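Local atomic coordinates of AA9 family lytic polysaccharide monooxygenase cel61B (Hypocrea jecorina, PDB entry 2VTC), a protein that cleaves cellulose and related polysaccharides oxidatively, as a copper-dependent lytic monooxygenase that breaks glycosidic bonds using O2 or H2O2 and a reductant. Residues V127-E139 against T208-L220. Numbering follows the deposited sequence.
Sequences VNKNNLRWVKIQE and TKALPAGTPATQL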
loop_
_atom_site.group_PDB
_atom_site.type_symbol
_atom_site.label_atom_id
_atom_site.label_comp_id
_atom_site.label_asym_id
_atom_site.label_seq_id
_atom_site.Cartn_x
_atom_site.Cartn_y
_atom_site.Cartn_z
ATOM N N VAL A 127 0.102 12.760 -12.234
ATOM C CA VAL A 127 0.089 11.518 -12.993
ATOM C C VAL A 127 -1.349 11.001 -13.192
ATOM O O VAL A 127 -2.247 11.281 -12.368
ATOM C CB VAL A 127 0.994 10.455 -12.272
ATOM C CG1 VAL A 127 0.267 9.852 -11.069
ATOM C CG2 VAL A 127 1.480 9.382 -13.206
ATOM N N ASN A 128 -1.556 10.276 -14.291
ATOM C CA ASN A 128 -2.771 9.510 -14.516
ATOM C C ASN A 128 -2.575 8.158 -13.812
ATOM O O ASN A 128 -1.791 7.321 -14.276
ATOM C CB ASN A 128 -2.994 9.314 -16.024
ATOM C CG ASN A 128 -4.274 8.551 -16.369
ATOM O OD1 ASN A 128 -4.685 8.540 -17.547
ATOM N ND2 ASN A 128 -4.900 7.899 -15.385
ATOM N N LYS A 129 -3.259 7.966 -12.671
ATOM C CA LYS A 129 -3.055 6.737 -11.873
ATOM C C LYS A 129 -3.295 5.443 -12.657
ATOM O O LYS A 129 -2.679 4.411 -12.383
ATOM C CB LYS A 129 -3.934 6.765 -10.610
ATOM C CG LYS A 129 -5.430 6.572 -10.839
ATOM C CD LYS A 129 -6.169 6.780 -9.499
ATOM C CE LYS A 129 -7.640 6.501 -9.675
ATOM N NZ LYS A 129 -8.356 6.699 -8.381
ATOM N N ASN A 130 -4.186 5.501 -13.644
ATOM C CA ASN A 130 -4.560 4.309 -14.394
ATOM C C ASN A 130 -3.449 3.798 -15.329
ATOM O O ASN A 130 -3.498 2.652 -15.809
ATOM C CB ASN A 130 -5.871 4.574 -15.141
ATOM C CG ASN A 130 -7.006 4.956 -14.196
ATOM O OD1 ASN A 130 -7.686 5.982 -14.388
ATOM N ND2 ASN A 130 -7.199 4.159 -13.160
ATOM N N ASN A 131 -2.443 4.642 -15.564
ATOM C CA ASN A 131 -1.304 4.242 -16.399
ATOM C C ASN A 131 -0.106 3.766 -15.596
ATOM O O ASN A 131 0.919 3.379 -16.163
ATOM C CB ASN A 131 -0.888 5.394 -17.327
ATOM C CG ASN A 131 -1.936 5.711 -18.353
ATOM O OD1 ASN A 131 -2.785 4.879 -18.675
ATOM N ND2 ASN A 131 -1.888 6.921 -18.877
ATOM N N LEU A 132 -0.228 3.793 -14.267
ATOM C CA LEU A 132 0.862 3.330 -13.401
ATOM C C LEU A 132 1.019 1.812 -13.495
ATOM O O LEU A 132 0.029 1.080 -13.583
ATOM C CB LEU A 132 0.637 3.766 -11.954
ATOM C CG LEU A 132 0.734 5.271 -11.679
ATOM C CD1 LEU A 132 0.307 5.590 -10.256
ATOM C CD2 LEU A 132 2.168 5.794 -11.947
ATOM N N ARG A 133 2.271 1.356 -13.497
ATOM C CA ARG A 133 2.584 -0.085 -13.565
ATOM C C ARG A 133 3.435 -0.452 -12.364
ATOM O O ARG A 133 4.456 0.160 -12.107
ATOM C CB ARG A 133 3.288 -0.466 -14.887
ATOM C CG ARG A 133 2.518 -0.028 -16.159
ATOM C CD ARG A 133 3.244 -0.422 -17.469
ATOM N NE ARG A 133 3.419 -1.867 -17.501
ATOM C CZ ARG A 133 2.542 -2.717 -18.034
ATOM N NH1 ARG A 133 1.470 -2.258 -18.669
ATOM N NH2 ARG A 133 2.761 -4.022 -17.961
ATOM N N TRP A 134 2.986 -1.448 -11.593
ATOM C CA TRP A 134 3.526 -1.688 -10.272
ATOM C C TRP A 134 4.486 -2.858 -10.204
ATOM O O TRP A 134 4.278 -3.882 -10.847
ATOM C CB TRP A 134 2.338 -1.974 -9.338
ATOM C CG TRP A 134 1.404 -0.819 -9.326
ATOM C CD1 TRP A 134 0.247 -0.685 -10.057
ATOM C CD2 TRP A 134 1.541 0.378 -8.562
ATOM N NE1 TRP A 134 -0.339 0.535 -9.809
ATOM C CE2 TRP A 134 0.422 1.205 -8.880
ATOM C CE3 TRP A 134 2.513 0.858 -7.660
ATOM C CZ2 TRP A 134 0.242 2.474 -8.319
ATOM C CZ3 TRP A 134 2.323 2.135 -7.099
ATOM C CH2 TRP A 134 1.191 2.920 -7.442
ATOM N N VAL A 135 5.540 -2.669 -9.410
ATOM C CA VAL A 135 6.546 -3.688 -9.172
ATOM C C VAL A 135 6.586 -4.014 -7.678
ATOM O O VAL A 135 6.747 -3.125 -6.874
ATOM C CB VAL A 135 7.930 -3.171 -9.653
ATOM C CG1 VAL A 135 9.029 -4.144 -9.317
ATOM C CG2 VAL A 135 7.887 -2.926 -11.172
ATOM N N LYS A 136 6.420 -5.293 -7.325
ATOM C CA LYS A 136 6.431 -5.683 -5.900
ATOM C C LYS A 136 7.831 -5.555 -5.301
ATOM O O LYS A 136 8.780 -6.130 -5.836
ATOM C CB LYS A 136 5.937 -7.119 -5.744
ATOM C CG LYS A 136 5.780 -7.556 -4.270
ATOM C CD LYS A 136 5.372 -9.021 -4.175
ATOM C CE LYS A 136 3.844 -9.212 -4.234
ATOM N NZ LYS A 136 3.460 -10.662 -4.367
ATOM N N ILE A 137 7.953 -4.818 -4.197
ATOM C CA ILE A 137 9.252 -4.653 -3.520
ATOM C C ILE A 137 9.287 -5.195 -2.082
ATOM O O ILE A 137 10.352 -5.226 -1.449
ATOM C CB ILE A 137 9.749 -3.171 -3.549
ATOM C CG1 ILE A 137 8.772 -2.236 -2.809
ATOM C CG2 ILE A 137 9.989 -2.741 -5.007
ATOM C CD1 ILE A 137 9.378 -0.939 -2.328
ATOM N N GLN A 138 8.130 -5.618 -1.579
ATOM C CA GLN A 138 8.020 -6.197 -0.231
ATOM C C GLN A 138 6.794 -7.110 -0.145
ATOM O O GLN A 138 5.733 -6.795 -0.676
ATOM C CB GLN A 138 7.949 -5.072 0.815
ATOM C CG GLN A 138 7.752 -5.500 2.297
ATOM C CD GLN A 138 6.287 -5.777 2.651
ATOM O OE1 GLN A 138 5.358 -5.088 2.183
ATOM N NE2 GLN A 138 6.070 -6.788 3.501
ATOM N N GLU A 139 6.962 -8.264 0.494
ATOM C CA GLU A 139 5.814 -9.118 0.814
ATOM C C GLU A 139 6.080 -9.926 2.087
ATOM O O GLU A 139 7.217 -10.354 2.349
ATOM C CB GLU A 139 5.451 -10.063 -0.347
ATOM C CG GLU A 139 6.553 -11.057 -0.749
ATOM C CD GLU A 139 6.164 -12.018 -1.844
ATOM O OE1 GLU A 139 5.013 -11.948 -2.355
ATOM O OE2 GLU A 139 7.015 -12.883 -2.187
ATOM N N THR A 208 21.338 2.518 -10.083
ATOM C CA THR A 208 21.435 2.651 -11.538
ATOM C C THR A 208 20.393 1.846 -12.336
ATOM O O THR A 208 20.326 1.962 -13.565
ATOM C CB THR A 208 22.862 2.292 -12.050
ATOM O OG1 THR A 208 23.069 0.878 -11.967
ATOM C CG2 THR A 208 23.938 3.010 -11.237
ATOM N N LYS A 209 19.592 1.026 -11.657
ATOM C CA LYS A 209 18.656 0.123 -12.364
ATOM C C LYS A 209 17.273 0.732 -12.592
ATOM O O LYS A 209 16.684 1.316 -11.678
ATOM C CB LYS A 209 18.504 -1.215 -11.638
ATOM C CG LYS A 209 19.717 -2.118 -11.749
ATOM C CD LYS A 209 19.347 -3.573 -11.478
ATOM C CE LYS A 209 20.562 -4.496 -11.573
ATOM N NZ LYS A 209 21.628 -4.170 -10.559
ATOM N N ALA A 210 16.772 0.591 -13.818
ATOM C CA ALA A 210 15.412 1.002 -14.148
ATOM C C ALA A 210 14.413 0.001 -13.572
ATOM O O ALA A 210 14.689 -1.202 -13.482
ATOM C CB ALA A 210 15.228 1.100 -15.661
ATOM N N LEU A 211 13.235 0.495 -13.206
ATOM C CA LEU A 211 12.138 -0.385 -12.814
ATOM C C LEU A 211 11.687 -1.186 -14.046
ATOM O O LEU A 211 11.567 -0.614 -15.140
ATOM C CB LEU A 211 10.995 0.478 -12.274
ATOM C CG LEU A 211 10.128 0.102 -11.074
ATOM C CD1 LEU A 211 10.929 -0.363 -9.866
ATOM C CD2 LEU A 211 9.212 1.273 -10.731
ATOM N N PRO A 212 11.439 -2.510 -13.896
ATOM C CA PRO A 212 10.945 -3.241 -15.070
ATOM C C PRO A 212 9.466 -2.963 -15.362
ATOM O O PRO A 212 8.850 -2.146 -14.682
ATOM C CB PRO A 212 11.144 -4.702 -14.685
ATOM C CG PRO A 212 10.958 -4.684 -13.200
ATOM C CD PRO A 212 11.587 -3.392 -12.725
ATOM N N ALA A 213 8.925 -3.647 -16.364
ATOM C CA ALA A 213 7.629 -3.310 -16.940
ATOM C C ALA A 213 6.500 -3.322 -15.882
ATOM O O ALA A 213 5.599 -2.486 -15.913
ATOM C CB ALA A 213 7.304 -4.256 -18.096
ATOM N N GLY A 214 6.585 -4.248 -14.936
ATOM C CA GLY A 214 5.583 -4.300 -13.856
ATOM C C GLY A 214 4.182 -4.640 -14.354
ATOM O O GLY A 214 4.004 -5.131 -15.485
ATOM N N THR A 215 3.180 -4.350 -13.513
ATOM C CA THR A 215 1.811 -4.855 -13.670
ATOM C C THR A 215 0.778 -3.747 -13.357
ATOM O O THR A 215 0.866 -3.108 -12.311
ATOM C CB THR A 215 1.598 -6.041 -12.632
ATOM O OG1 THR A 215 2.643 -7.007 -12.793
ATOM C CG2 THR A 215 0.240 -6.706 -12.821
ATOM N N PRO A 216 -0.205 -3.513 -14.260
ATOM C CA PRO A 216 -1.294 -2.575 -13.936
ATOM C C PRO A 216 -1.994 -3.011 -12.637
ATOM O O PRO A 216 -2.120 -4.220 -12.411
ATOM C CB PRO A 216 -2.247 -2.725 -15.127
ATOM C CG PRO A 216 -1.343 -3.163 -16.277
ATOM C CD PRO A 216 -0.376 -4.119 -15.598
ATOM N N ALA A 217 -2.422 -2.065 -11.798
ATOM C CA ALA A 217 -3.025 -2.473 -10.495
ATOM C C ALA A 217 -4.242 -3.364 -10.699
ATOM O O ALA A 217 -4.530 -4.231 -9.856
ATOM C CB ALA A 217 -3.357 -1.275 -9.611
ATOM N N THR A 218 -4.939 -3.159 -11.822
ATOM C CA THR A 218 -6.169 -3.888 -12.159
ATOM C C THR A 218 -5.897 -5.336 -12.610
ATOM O O THR A 218 -6.832 -6.099 -12.869
ATOM C CB THR A 218 -6.973 -3.124 -13.228
ATOM O OG1 THR A 218 -6.131 -2.884 -14.364
ATOM C CG2 THR A 218 -7.454 -1.803 -12.666
ATOM N N GLN A 219 -4.620 -5.706 -12.677
ATOM C CA GLN A 219 -4.191 -7.061 -13.015
ATOM C C GLN A 219 -3.439 -7.749 -11.857
ATOM O O GLN A 219 -2.938 -8.859 -12.022
ATOM C CB GLN A 219 -3.334 -7.050 -14.294
ATOM C CG GLN A 219 -4.120 -6.746 -15.570
ATOM C CD GLN A 219 -3.222 -6.580 -16.813
ATOM O OE1 GLN A 219 -2.107 -7.113 -16.882
ATOM N NE2 GLN A 219 -3.713 -5.834 -17.792
ATOM N N LEU A 220 -3.383 -7.102 -10.693
ATOM C CA LEU A 220 -2.631 -7.673 -9.557
ATOM C C LEU A 220 -3.271 -8.938 -9.011
ATOM O O LEU A 220 -2.563 -9.923 -8.745
ATOM C CB LEU A 220 -2.448 -6.674 -8.418
ATOM C CG LEU A 220 -1.599 -5.443 -8.723
ATOM C CD1 LEU A 220 -1.740 -4.466 -7.588
ATOM C CD2 LEU A 220 -0.104 -5.770 -8.958
HETATM O O HOH W 1 -2.160 0.985 -12.081
HETATM O O HOH W 2 4.893 -6.591 -11.521
#
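Trp134 and Thr215 form an antiparallel hydrogen-bonded pair, where a short, weakly bonded strand, 215-216, pairs with strand 133-143, away from the copper site. Trp134 N gives a nearly straight bond to Thr215 O (2.8 Å, 172° at the hydrogen); the return bond from Thr215 N to Trp134 O is more bent. A water spans Trp134 O and Thr215 OG1, hydrogen-bonded to both.

Arg133 and Pro216 share the other face of the pairing, and Arg133 is exposed. Its chain bends at chi3 (59°), which swings the guanidinium across to the backbone of Ala213 and Gly214: NE donates to Ala213 O at 2.8 Å, in the guanidinium plane but above the carbonyl plane, while NH2 donates to Gly214 O in a more bent bond, tilted out of the guanidinium plane. Pro216 lies alongside, its CD over one guanidinium face. Within the immunoglobulin-like beta-sandwich of AA9 enzymes, strand 215-216 adds to the side of a sheet in which 133-143 also pairs with 113-119.

Trp134 turns inward, its side chain packing on Val118, Val175, Arg177 and Val77. The pyrrole edge faces Thr215 O and also Ala217 N, where the 3-10 turn 217-219 begins: NE1 is 3.5 Å from Ala217 CB and donates to a second water at 2.9 Å. That water also accepts from Ala217 N and donates to Leu132 O, joining both segments through one site. A phenylalanine here would probably leave this water without its indole donor and thin the packing against those neighbours.

Further along, Val135 CG2 reaches Leu211 CG at 3.8 Å and packs beside Pro212 CD. Gly214 sits close beside the strand with positive phi (65°), its CA 3.3 Å from Trp134 O, where a CB would clash with that oxygen.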